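Side-chain contacts in uroporphyrinogen III synthase (Thermus thermophilus, PDB 1WCW), which probably catalyses closure of the linear tetrapyrrole hydroxymethylbilane to uroporphyrinogen III, with inversion of ring D, in haem biosynthesis: residues E196-G201 and K206-A211; L187-A192 and D227-W232; A21-A26 and F31-F36; Y238-E241 and G246-L249; K217-G222 and Q250-A255. All coordinates share one frame; numbering follows the deposited sequence.

Contact 1: E196-G201 and K206-A211; sequences EFLFEG and KALREA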
# COMPACT_ATOMS: atom_id res chain seq x y z
N GLU A 196 -3.23 8.43 0.88
CA GLU A 196 -4.66 8.40 1.16
C GLU A 196 -4.90 8.73 2.60
O GLU A 196 -5.78 9.57 2.91
CB GLU A 196 -5.23 7.00 0.84
CG GLU A 196 -5.03 6.47 -0.59
CD GLU A 196 -5.65 7.30 -1.69
OE1 GLU A 196 -5.28 7.04 -2.87
OE2 GLU A 196 -6.48 8.20 -1.44
N PHE A 197 -4.10 8.22 3.54
CA PHE A 197 -4.33 8.53 4.95
C PHE A 197 -4.08 9.99 5.25
O PHE A 197 -4.83 10.61 6.02
CB PHE A 197 -3.43 7.68 5.85
CG PHE A 197 -3.85 6.22 5.99
CD1 PHE A 197 -2.90 5.28 6.38
CD2 PHE A 197 -5.10 5.78 5.79
CE1 PHE A 197 -3.25 3.92 6.59
CE2 PHE A 197 -5.41 4.38 6.02
CZ PHE A 197 -4.48 3.50 6.42
N LEU A 198 -3.00 10.58 4.68
CA LEU A 198 -2.77 12.00 4.93
C LEU A 198 -3.91 12.85 4.44
O LEU A 198 -4.41 13.71 5.20
CB LEU A 198 -1.45 12.36 4.23
CG LEU A 198 -1.12 13.84 4.33
CD1 LEU A 198 -0.93 14.31 5.79
CD2 LEU A 198 0.19 14.11 3.59
N PHE A 199 -4.35 12.67 3.20
CA PHE A 199 -5.43 13.52 2.71
C PHE A 199 -6.74 13.19 3.34
O PHE A 199 -7.52 14.17 3.54
CB PHE A 199 -5.53 13.40 1.17
CG PHE A 199 -4.64 14.37 0.45
CD1 PHE A 199 -3.37 14.05 0.07
CD2 PHE A 199 -5.09 15.67 0.26
CE1 PHE A 199 -2.53 15.02 -0.51
CE2 PHE A 199 -4.25 16.65 -0.32
CZ PHE A 199 -3.01 16.32 -0.70
N GLU A 200 -7.03 11.95 3.71
CA GLU A 200 -8.33 11.66 4.35
C GLU A 200 -8.33 12.17 5.76
O GLU A 200 -9.46 12.41 6.29
CB GLU A 200 -8.66 10.16 4.34
CG GLU A 200 -8.91 9.58 2.94
CD GLU A 200 -9.12 8.09 2.94
OE1 GLU A 200 -9.20 7.52 4.04
OE2 GLU A 200 -9.16 7.46 1.89
N GLY A 201 -7.17 12.33 6.40
CA GLY A 201 -7.13 12.77 7.77
C GLY A 201 -6.78 14.22 8.00
O GLY A 201 -6.74 14.62 9.19
N LYS A 206 -7.49 21.23 1.30
CA LYS A 206 -7.14 22.19 0.27
C LYS A 206 -5.82 22.88 0.56
O LYS A 206 -5.00 23.13 -0.35
CB LYS A 206 -8.24 23.26 0.11
CG LYS A 206 -9.46 22.65 -0.59
CD LYS A 206 -10.52 23.73 -0.96
CE LYS A 206 -11.79 23.14 -1.57
NZ LYS A 206 -12.81 24.25 -1.80
N ALA A 207 -5.61 23.28 1.82
CA ALA A 207 -4.35 23.93 2.15
C ALA A 207 -3.20 22.95 2.00
O ALA A 207 -2.10 23.33 1.63
CB ALA A 207 -4.34 24.51 3.61
N LEU A 208 -3.48 21.68 2.32
CA LEU A 208 -2.43 20.65 2.20
C LEU A 208 -2.05 20.47 0.71
O LEU A 208 -0.86 20.39 0.38
CB LEU A 208 -2.97 19.34 2.75
CG LEU A 208 -2.15 18.10 2.50
CD1 LEU A 208 -0.82 18.24 3.23
CD2 LEU A 208 -2.90 16.86 3.00
N ARG A 209 -3.04 20.45 -0.18
CA ARG A 209 -2.76 20.36 -1.63
C ARG A 209 -1.93 21.56 -2.05
O ARG A 209 -0.93 21.40 -2.76
CB ARG A 209 -4.06 20.35 -2.39
CG ARG A 209 -3.86 20.35 -3.86
CD ARG A 209 -5.17 20.39 -4.62
NE ARG A 209 -6.00 19.28 -4.38
CZ ARG A 209 -7.24 19.33 -3.89
NH1 ARG A 209 -7.92 18.20 -3.75
NH2 ARG A 209 -7.81 20.48 -3.50
N GLU A 210 -2.32 22.78 -1.63
CA GLU A 210 -1.54 23.95 -1.98
C GLU A 210 -0.09 23.84 -1.46
O GLU A 210 0.85 24.13 -2.21
CB GLU A 210 -2.20 25.22 -1.43
CG GLU A 210 -1.37 26.48 -1.65
CD GLU A 210 -2.16 27.73 -1.29
OE1 GLU A 210 -1.59 28.84 -1.36
OE2 GLU A 210 -3.36 27.58 -0.96
N ALA A 211 0.07 23.37 -0.21
CA ALA A 211 1.40 23.23 0.33
C ALA A 211 2.27 22.22 -0.47
O ALA A 211 3.41 22.53 -0.78
CB ALA A 211 1.31 22.84 1.79

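Contact 2: L187-A192 and D227-W232; sequences LAFVAA and DALREW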
# COMPACT_ATOMS: atom_id res chain seq x y z
N LEU A 187 8.60 15.92 1.21
CA LEU A 187 7.94 14.86 1.95
C LEU A 187 7.95 13.64 1.09
O LEU A 187 7.45 13.68 -0.04
CB LEU A 187 6.50 15.27 2.31
CG LEU A 187 5.65 14.13 2.83
CD1 LEU A 187 6.14 13.57 4.13
CD2 LEU A 187 4.19 14.74 3.07
N ALA A 188 8.47 12.53 1.64
CA ALA A 188 8.54 11.27 0.90
C ALA A 188 7.43 10.32 1.32
O ALA A 188 7.26 10.05 2.50
CB ALA A 188 9.91 10.67 1.17
N PHE A 189 6.76 9.78 0.30
CA PHE A 189 5.72 8.75 0.46
C PHE A 189 6.24 7.48 -0.19
O PHE A 189 6.73 7.50 -1.32
CB PHE A 189 4.43 9.16 -0.27
CG PHE A 189 3.83 10.44 0.22
CD1 PHE A 189 4.15 11.64 -0.32
CD2 PHE A 189 2.84 10.37 1.18
CE1 PHE A 189 3.47 12.82 0.08
CE2 PHE A 189 2.16 11.55 1.58
CZ PHE A 189 2.48 12.73 1.03
N VAL A 190 6.10 6.38 0.52
CA VAL A 190 6.54 5.10 -0.04
C VAL A 190 5.43 4.14 -0.37
O VAL A 190 5.67 3.09 -0.94
CB VAL A 190 7.61 4.37 0.80
CG1 VAL A 190 8.86 5.29 0.89
CG2 VAL A 190 7.07 4.08 2.13
N ALA A 191 4.20 4.54 -0.13
CA ALA A 191 3.07 3.69 -0.50
C ALA A 191 1.88 4.59 -0.74
O ALA A 191 1.68 5.58 -0.03
CB ALA A 191 2.74 2.71 0.68
N ALA A 192 0.99 4.21 -1.62
CA ALA A 192 -0.19 4.97 -1.89
C ALA A 192 -1.05 5.14 -0.69
O ALA A 192 -1.66 6.20 -0.52
CB ALA A 192 -1.00 4.27 -3.02
N ASP A 227 0.51 8.12 -8.52
CA ASP A 227 -0.84 8.27 -9.01
C ASP A 227 -1.78 8.59 -7.88
O ASP A 227 -2.74 9.34 -8.11
CB ASP A 227 -1.28 7.02 -9.83
CG ASP A 227 -0.63 6.96 -11.23
OD1 ASP A 227 -0.60 5.87 -11.83
OD2 ASP A 227 -0.17 8.00 -11.74
N ALA A 228 -1.55 8.14 -6.66
CA ALA A 228 -2.39 8.51 -5.57
C ALA A 228 -2.28 10.02 -5.30
O ALA A 228 -3.31 10.67 -5.01
CB ALA A 228 -2.03 7.71 -4.33
N LEU A 229 -1.08 10.56 -5.33
CA LEU A 229 -0.94 12.00 -5.19
C LEU A 229 -1.69 12.74 -6.26
O LEU A 229 -2.39 13.75 -6.01
CB LEU A 229 0.56 12.35 -5.21
CG LEU A 229 1.26 12.07 -3.87
CD1 LEU A 229 2.75 12.03 -4.07
CD2 LEU A 229 0.93 13.15 -2.81
N ARG A 230 -1.53 12.26 -7.50
CA ARG A 230 -2.19 12.96 -8.63
C ARG A 230 -3.70 12.94 -8.49
O ARG A 230 -4.35 13.94 -8.84
CB ARG A 230 -1.76 12.34 -9.98
CG ARG A 230 -0.28 12.60 -10.32
CD ARG A 230 0.26 11.65 -11.41
NE ARG A 230 -0.55 11.48 -12.59
CZ ARG A 230 -0.27 12.01 -13.79
NH1 ARG A 230 -1.06 11.76 -14.84
NH2 ARG A 230 0.76 12.82 -13.93
N GLU A 231 -4.27 11.88 -7.98
CA GLU A 231 -5.74 11.81 -7.80
C GLU A 231 -6.19 12.83 -6.76
O GLU A 231 -7.37 13.23 -6.78
CB GLU A 231 -6.14 10.41 -7.34
CG GLU A 231 -5.87 9.26 -8.33
CD GLU A 231 -6.18 7.91 -7.68
OE1 GLU A 231 -7.29 7.77 -7.11
OE2 GLU A 231 -5.31 6.99 -7.70
N TRP A 232 -5.33 13.27 -5.84
CA TRP A 232 -5.69 14.31 -4.89
C TRP A 232 -5.29 15.68 -5.40
O TRP A 232 -5.37 16.64 -4.64
CB TRP A 232 -5.08 14.04 -3.51
CG TRP A 232 -5.80 12.97 -2.77
CD1 TRP A 232 -5.50 11.60 -2.69
CD2 TRP A 232 -6.97 13.14 -1.95
NE1 TRP A 232 -6.38 10.95 -1.89
CE2 TRP A 232 -7.31 11.86 -1.42
CE3 TRP A 232 -7.78 14.24 -1.60
CZ2 TRP A 232 -8.39 11.64 -0.55
CZ3 TRP A 232 -8.86 14.02 -0.72
CH2 TRP A 232 -9.16 12.74 -0.21

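Contact 3: A21-A26 and F31-F36; sequences AFKALA and FTPLLF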
# COMPACT_ATOMS: atom_id res chain seq x y z
N ALA A 21 16.24 3.38 8.46
CA ALA A 21 17.08 3.38 7.28
C ALA A 21 16.96 4.75 6.63
O ALA A 21 17.95 5.30 6.15
CB ALA A 21 16.67 2.27 6.28
N PHE A 22 15.72 5.28 6.59
CA PHE A 22 15.51 6.59 5.99
C PHE A 22 16.39 7.63 6.69
O PHE A 22 17.08 8.43 6.06
CB PHE A 22 14.04 7.05 6.05
CG PHE A 22 13.85 8.46 5.60
CD1 PHE A 22 13.79 8.78 4.26
CD2 PHE A 22 13.75 9.50 6.55
CE1 PHE A 22 13.62 10.17 3.89
CE2 PHE A 22 13.60 10.82 6.18
CZ PHE A 22 13.53 11.12 4.88
N LYS A 23 16.37 7.65 8.03
CA LYS A 23 17.10 8.63 8.78
C LYS A 23 18.58 8.53 8.52
O LYS A 23 19.24 9.54 8.32
CB LYS A 23 16.79 8.43 10.30
CG LYS A 23 17.59 9.36 11.20
CD LYS A 23 17.25 9.11 12.68
CE LYS A 23 18.14 10.02 13.56
NZ LYS A 23 19.56 9.60 13.69
N ALA A 24 19.11 7.32 8.59
CA ALA A 24 20.53 7.11 8.39
C ALA A 24 21.00 7.55 7.01
O ALA A 24 22.01 8.24 6.90
CB ALA A 24 20.88 5.64 8.62
N LEU A 25 20.29 7.15 5.96
CA LEU A 25 20.64 7.47 4.62
C LEU A 25 20.50 8.97 4.41
O LEU A 25 21.37 9.64 3.83
CB LEU A 25 19.71 6.72 3.68
CG LEU A 25 20.27 6.07 2.42
CD1 LEU A 25 21.13 7.07 1.65
CD2 LEU A 25 21.10 4.90 2.87
N ALA A 26 19.40 9.59 4.87
CA ALA A 26 19.26 11.01 4.70
C ALA A 26 20.40 11.80 5.33
O ALA A 26 20.91 12.75 4.71
CB ALA A 26 17.88 11.48 5.27
N PHE A 31 21.00 15.58 4.20
CA PHE A 31 19.66 16.11 4.51
C PHE A 31 19.36 16.05 6.00
O PHE A 31 20.00 15.33 6.73
CB PHE A 31 18.60 15.24 3.82
CG PHE A 31 18.61 15.27 2.29
CD1 PHE A 31 18.95 14.14 1.54
CD2 PHE A 31 18.17 16.39 1.60
CE1 PHE A 31 18.83 14.14 0.13
CE2 PHE A 31 18.05 16.40 0.19
CZ PHE A 31 18.39 15.24 -0.52
N THR A 32 18.40 16.86 6.43
CA THR A 32 17.92 16.78 7.83
C THR A 32 16.62 15.91 7.71
O THR A 32 15.59 16.40 7.19
CB THR A 32 17.54 18.14 8.36
OG1 THR A 32 18.75 18.91 8.43
CG2 THR A 32 16.94 18.00 9.77
N PRO A 33 16.62 14.69 8.28
CA PRO A 33 15.43 13.84 8.20
C PRO A 33 14.44 14.11 9.31
O PRO A 33 14.83 14.39 10.44
CB PRO A 33 15.98 12.44 8.31
CG PRO A 33 17.25 12.60 9.13
CD PRO A 33 17.80 13.95 8.83
N LEU A 34 13.17 14.08 8.98
CA LEU A 34 12.09 14.17 9.99
C LEU A 34 11.17 13.00 9.78
O LEU A 34 10.80 12.68 8.63
CB LEU A 34 11.30 15.43 9.86
CG LEU A 34 12.15 16.69 10.10
CD1 LEU A 34 11.31 17.95 9.74
CD2 LEU A 34 12.54 16.75 11.58
N LEU A 35 10.71 12.36 10.84
CA LEU A 35 9.88 11.18 10.75
C LEU A 35 8.50 11.53 11.17
O LEU A 35 8.26 11.85 12.33
CB LEU A 35 10.41 10.06 11.67
CG LEU A 35 11.88 9.68 11.44
CD1 LEU A 35 12.29 8.60 12.45
CD2 LEU A 35 12.09 9.18 10.01
N PHE A 36 7.57 11.43 10.21
CA PHE A 36 6.15 11.72 10.42
C PHE A 36 5.30 10.56 9.89
O PHE A 36 4.65 10.72 8.83
CB PHE A 36 5.77 13.07 9.76
CG PHE A 36 6.32 14.27 10.49
CD1 PHE A 36 7.35 15.04 9.98
CD2 PHE A 36 5.75 14.65 11.69
CE1 PHE A 36 7.78 16.19 10.70
CE2 PHE A 36 6.21 15.77 12.37
CZ PHE A 36 7.22 16.53 11.86

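Contact 4: Y238-E241 and G246-L249; sequences YVDE and GSLL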
# COMPACT_ATOMS: atom_id res chain seq x y z
N TYR A 238 9.28 14.46 -7.73
CA TYR A 238 10.18 13.38 -8.16
C TYR A 238 9.54 12.03 -7.84
O TYR A 238 8.96 11.83 -6.75
CB TYR A 238 11.49 13.53 -7.42
CG TYR A 238 12.51 12.49 -7.71
CD1 TYR A 238 13.29 12.53 -8.87
CD2 TYR A 238 12.62 11.39 -6.90
CE1 TYR A 238 14.15 11.39 -9.19
CE2 TYR A 238 13.45 10.31 -7.19
CZ TYR A 238 14.18 10.33 -8.33
OH TYR A 238 14.91 9.16 -8.54
N VAL A 239 9.61 11.10 -8.79
CA VAL A 239 9.08 9.75 -8.63
C VAL A 239 10.21 8.73 -8.83
O VAL A 239 10.84 8.72 -9.91
CB VAL A 239 7.95 9.43 -9.61
CG1 VAL A 239 7.42 8.01 -9.41
CG2 VAL A 239 6.85 10.46 -9.46
N ASP A 240 10.45 7.91 -7.84
CA ASP A 240 11.51 6.88 -7.93
C ASP A 240 10.86 5.52 -8.20
O ASP A 240 9.89 5.14 -7.56
CB ASP A 240 12.26 6.78 -6.66
CG ASP A 240 13.51 6.00 -6.82
OD1 ASP A 240 14.54 6.57 -7.23
OD2 ASP A 240 13.43 4.81 -6.53
N GLU A 241 11.47 4.73 -9.08
CA GLU A 241 10.87 3.45 -9.39
C GLU A 241 11.73 2.28 -9.04
O GLU A 241 11.61 1.22 -9.68
CB GLU A 241 10.51 3.42 -10.85
CG GLU A 241 9.31 4.27 -11.11
CD GLU A 241 8.94 4.30 -12.55
OE1 GLU A 241 8.58 3.23 -13.08
OE2 GLU A 241 9.01 5.39 -13.16
N GLY A 246 17.90 4.93 -1.02
CA GLY A 246 19.10 5.63 -1.43
C GLY A 246 18.82 6.22 -2.80
O GLY A 246 19.32 7.33 -3.07
N SER A 247 18.07 5.51 -3.64
CA SER A 247 17.78 5.99 -4.98
C SER A 247 16.83 7.21 -4.93
O SER A 247 16.96 8.21 -5.67
CB SER A 247 17.18 4.86 -5.84
OG SER A 247 16.79 5.32 -7.12
N LEU A 248 15.82 7.09 -4.07
CA LEU A 248 14.84 8.13 -3.92
C LEU A 248 15.50 9.43 -3.53
O LEU A 248 15.32 10.50 -4.16
CB LEU A 248 13.93 7.69 -2.81
CG LEU A 248 13.02 8.79 -2.28
CD1 LEU A 248 12.10 9.15 -3.43
CD2 LEU A 248 12.24 8.29 -1.06
N LEU A 249 16.29 9.32 -2.49
CA LEU A 249 16.96 10.48 -1.95
C LEU A 249 18.00 11.07 -2.84
O LEU A 249 18.08 12.30 -3.00
CB LEU A 249 17.57 10.20 -0.59
CG LEU A 249 16.47 9.95 0.45
CD1 LEU A 249 17.08 9.34 1.74
CD2 LEU A 249 15.80 11.28 0.77

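Contact 5: K217-G222 and Q250-A255; sequences KALAVG and QGFKRA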
# COMPACT_ATOMS: atom_id res chain seq x y z
N LYS A 217 8.04 19.88 -1.60
CA LYS A 217 8.08 18.97 -2.77
C LYS A 217 7.65 17.56 -2.36
O LYS A 217 8.26 16.97 -1.46
CB LYS A 217 9.48 19.02 -3.34
CG LYS A 217 9.77 20.40 -3.98
CD LYS A 217 11.20 20.49 -4.37
CE LYS A 217 11.49 21.83 -5.08
NZ LYS A 217 11.25 23.00 -4.22
N ALA A 218 6.65 17.01 -3.06
CA ALA A 218 6.21 15.67 -2.77
C ALA A 218 7.04 14.68 -3.53
O ALA A 218 7.25 14.85 -4.77
CB ALA A 218 4.76 15.53 -3.11
N LEU A 219 7.57 13.67 -2.86
CA LEU A 219 8.40 12.66 -3.47
C LEU A 219 7.67 11.35 -3.36
O LEU A 219 7.09 11.06 -2.30
CB LEU A 219 9.78 12.51 -2.77
CG LEU A 219 10.43 13.86 -2.42
CD1 LEU A 219 11.71 13.63 -1.64
CD2 LEU A 219 10.71 14.68 -3.63
N ALA A 220 7.70 10.54 -4.43
CA ALA A 220 6.96 9.26 -4.41
C ALA A 220 7.84 8.08 -4.76
O ALA A 220 8.56 8.22 -5.77
CB ALA A 220 5.76 9.30 -5.41
N VAL A 221 7.77 7.04 -3.99
CA VAL A 221 8.46 5.78 -4.36
C VAL A 221 7.36 4.93 -4.97
O VAL A 221 6.44 4.47 -4.25
CB VAL A 221 8.99 5.05 -3.13
CG1 VAL A 221 9.63 3.68 -3.56
CG2 VAL A 221 10.04 5.89 -2.46
N GLY A 222 7.42 4.78 -6.29
CA GLY A 222 6.48 3.92 -7.02
C GLY A 222 5.46 4.72 -7.83
O GLY A 222 4.97 5.82 -7.39
N GLN A 250 18.79 10.20 -3.50
CA GLN A 250 19.81 10.69 -4.38
C GLN A 250 19.25 11.24 -5.66
O GLN A 250 19.74 12.26 -6.18
CB GLN A 250 20.82 9.59 -4.69
CG GLN A 250 21.41 9.12 -3.41
CD GLN A 250 22.49 8.15 -3.69
OE1 GLN A 250 23.57 8.55 -4.12
NE2 GLN A 250 22.20 6.86 -3.47
N GLY A 251 18.23 10.58 -6.14
CA GLY A 251 17.57 11.07 -7.35
C GLY A 251 16.94 12.44 -7.09
O GLY A 251 17.03 13.38 -7.90
N PHE A 252 16.29 12.58 -5.90
CA PHE A 252 15.78 13.88 -5.53
C PHE A 252 16.87 14.95 -5.43
O PHE A 252 16.70 16.03 -5.92
CB PHE A 252 15.03 13.75 -4.19
CG PHE A 252 14.63 15.08 -3.59
CD1 PHE A 252 13.84 15.97 -4.29
CD2 PHE A 252 15.05 15.42 -2.32
CE1 PHE A 252 13.46 17.16 -3.72
CE2 PHE A 252 14.65 16.65 -1.72
CZ PHE A 252 13.86 17.50 -2.43
N LYS A 253 17.96 14.63 -4.78
CA LYS A 253 19.07 15.58 -4.63
C LYS A 253 19.56 16.08 -6.00
O LYS A 253 19.72 17.32 -6.19
CB LYS A 253 20.16 14.84 -3.89
CG LYS A 253 21.33 15.70 -3.47
CD LYS A 253 22.24 14.81 -2.57
CE LYS A 253 23.48 15.55 -2.20
NZ LYS A 253 23.22 16.34 -0.97
N ARG A 254 19.72 15.17 -6.94
CA ARG A 254 20.18 15.58 -8.26
C ARG A 254 19.12 16.42 -8.98
O ARG A 254 19.43 17.43 -9.59
CB ARG A 254 20.54 14.32 -9.04
CG ARG A 254 21.05 14.66 -10.43
CD ARG A 254 21.49 13.36 -11.07
NE ARG A 254 22.03 13.57 -12.42
CZ ARG A 254 23.27 13.97 -12.68
NH1 ARG A 254 23.65 14.12 -13.97
NH2 ARG A 254 24.11 14.19 -11.69
N ALA A 255 17.85 16.02 -8.90
CA ALA A 255 16.77 16.76 -9.54
C ALA A 255 16.64 18.15 -9.01
O ALA A 255 16.49 19.10 -9.78
CB ALA A 255 15.46 15.97 -9.32

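Contact 1: E196-G201 and K206-A211
Leu198 and Phe199 both meet Leu208 on the neighbouring helix; the axes of segments 196-201 and 206-211 approach to 10.3 Å, at 134° between their directions. The first residue of 196-201 to touch is Leu198: its branch carbon CG lies 3.7 Å from Leu208 CD2, reached with CG set opposite the backbone N (chi1 177°). Phe199 follows with its ring laid flat against the same methyl. Leu208 CD2 stands 3.6 Å from the centroid of the Phe199 ring, 11° off the normal, the geometry of a CH-pi contact over the face. The ring's CE2 also comes to 4.2 Å from Arg209 CB, so the arginine stem borders the aromatic group while its NE bonds to the carbonyl of Trp232. Putting an alanine in place of Phe199 would probably leave Leu208 CD2 without its aromatic face and open a gap between the two helices. Trp232 stacks with the Phe199 ring and hydrogen-bonds Glu196 through NE1. Leu198 also touches Leu187 and Phe189 of strand 186-189 and Ile172 and Leu175 of helix 169-181, while Leu208 touches Leu179 of that same helix.

Contact 2: L187-A192 and D227-W232
Ala192 and Ala228 mark the closest backbone approach, their CA atoms 5.6 Å apart, where the chain beyond strand 187-189 passes the helical segment 227-231. The setting is a five-stranded parallel sheet with strand order 2-1-3-4-5, as in flavodoxin-like alpha/beta folds, and helix 223-231 packs against strand 186-189 within it. No hydrogen bond joins the two segments; the contact is apolar and falls into two patches. In the first, Phe189 and Leu229 meet. The ring, with CG anti to its carbonyl carbon (chi1 -60°), presents its CD1-CE1 side, and Leu229 comes in at a slant to it. Phe189 CD1 lies 4.0 Å from Leu229 CD1, and Phe189 CE1 lies 3.9 Å from Leu229 CD2, so each methyl of the leucine has its own ring carbon. Leu229 takes the same first-torsion arrangement (chi1 -79°), which carries its two methyls to the ring although its CB does not point straight at the strand. Val195 touches both side chains, and Ala218 of the adjacent strand adds to the packing round Leu229. A glycerol, probably a crystallisation additive, lies about 4 Å from the Ala192 side chain. That residue belongs to the second patch, where two alanines meet methyl to methyl and their small side chains allow the close backbone approach: Ala192 CB is 3.8 Å from Ala228 CB.

Contact 3: A21-A26 and F31-F36
Pro33 pushes its ring into a shallow hollow on helix 21-26 bounded by Phe22, Lys23 and Ala26. Three sides of the hollow can be measured: Pro33 CB is 3.6 Å from Phe22 CE2 and 3.7 Å from the Ala26 methyl CB, while Pro33 CG is 3.9 Å from Lys23 CG. Because Ala26 contributes no more than a methyl, it forms the floor between the larger neighbours. Phe22 is itself a bump, swung toward the strand with CG trans to the backbone N (chi1 172°), and it wedges beside Pro33 with its CD2 3.9 Å from Leu35 CD2. All of this lies in the beta-alpha-beta unit of strand 10-13, helix 19-28 and strand 32-35; the axis of segment 21-26 runs at 167° to that of strand 32-35, nearly antiparallel, and 7.7 Å away at closest approach. Tyr13 of the first strand stacks with Phe22. Where the chain turns from helix to strand, Phe31 N donates to Ala26 O over 2.9 Å; the N-H···O angle is 148°, and the donor is tilted from the carbonyl plane. Phe31 CB sits 4.1 Å from Ala26 CB, beyond which the ring extends to Val11 and forms a cation-pi contact with Lys253.

Contact 4: Y238-E241 and G246-L249
Asp240 OD1 accepts a short hydrogen bond from the Ser247 hydroxyl, 2.6 Å from OG to OD1, on its syn lone pair. The same oxygen accepts a second bond from within its own strand: Tyr238 OH donates to Asp240 OD1 over 2.9 Å, on the anti lone pair. Two donors on different lone pairs grip one carboxylate oxygen and limit rotation of the group. Leu248 N lies near that oxygen too, but its angle is too poor for a bond. Apolar contact adjoins the polar core: Leu248 CD1 rests 4.0 Å from Asp240 CB and 4.2 Å from Tyr238 CD2. Tyr238 CE2 passes 3.6 Å from Leu248 O, a plain van der Waals approach. In the next shell, the other carboxylate oxygen, OD2, is hydrogen-bonded to Thr242 OG1, so both oxygens have partners. Asp240 turns its CG opposite the backbone N (chi1 -167°), which brings the carboxylate up to the first turn of the helix. Replacing it by an alanine would probably leave the hydroxyls of Ser247 and Tyr238 without their shared acceptor and set the serine free to turn. Farther out, backbone bonds from Asp240 to Ala220 and Gly222 fix the strand, while Leu219 touches both Tyr238 and Leu248, the latter also meeting Val221. The whole is a beta-alpha connection: outermost strand 238-240 of a parallel sheet passes through a short turn into helix 245-260, which folds back over it, as in flavodoxin-like domains.

Contact 5: K217-G222 and Q250-A255
Phe252 faces Leu219 where helix 245-260 packs on strand 217-221, the strand next to the outermost one in the parallel, flavodoxin-like sheet. Along 250-255, Phe252 is the residue that carries the contact. With CG anti to the backbone N (chi1 171°), its ring is directed at the strand, and the side chains of Phe252 and Leu219 cross at about a right angle. Both Leu219 methyls lie over the same face of the ring. CD1 is the nearer to its centre, 3.9 Å from the Phe252 centroid and 17° off the normal, which qualifies as a CH-pi contact. Leu219 CD2 lies out toward the CD1-CE1 side and comes as close as 3.4 Å to Phe252 CD1, a tight fit. Ala186, from the strand on the other side of 217-221, also touches both residues, and Val9 packs on the phenylalanine. Back on the strand, Lys217 passes the ring at its edge, its side chain likewise crossing that of Phe252 at about a right angle; its amino end goes on to a cation-pi contact with Phe237, and its CD lies 4.1 Å from Phe252 CE1.

The five contacts belong to one alpha/beta domain. Contact 3 comes first along the chain, in series with the rest; contact 1 is nested in the loop closed by contact 2, contact 4 in that closed by contact 5, and contacts 2 and 5 interleave. Contacts 2 to 5 all reach the parallel five-stranded sheet, contacts 2 and 5 through adjacent strands 186-189 and 217-221. Contacts 4 and 5 share helix 245-260, with centres 5 Å apart, and both touch contact 3. Contacts 1 and 2, with centres 10 Å apart, involve helices on the face opposite helices 19-28 and 245-260, contact 1 lying about 22 Å from contacts 3 and 4, centre to centre. Helices thus cover both faces of one sheet.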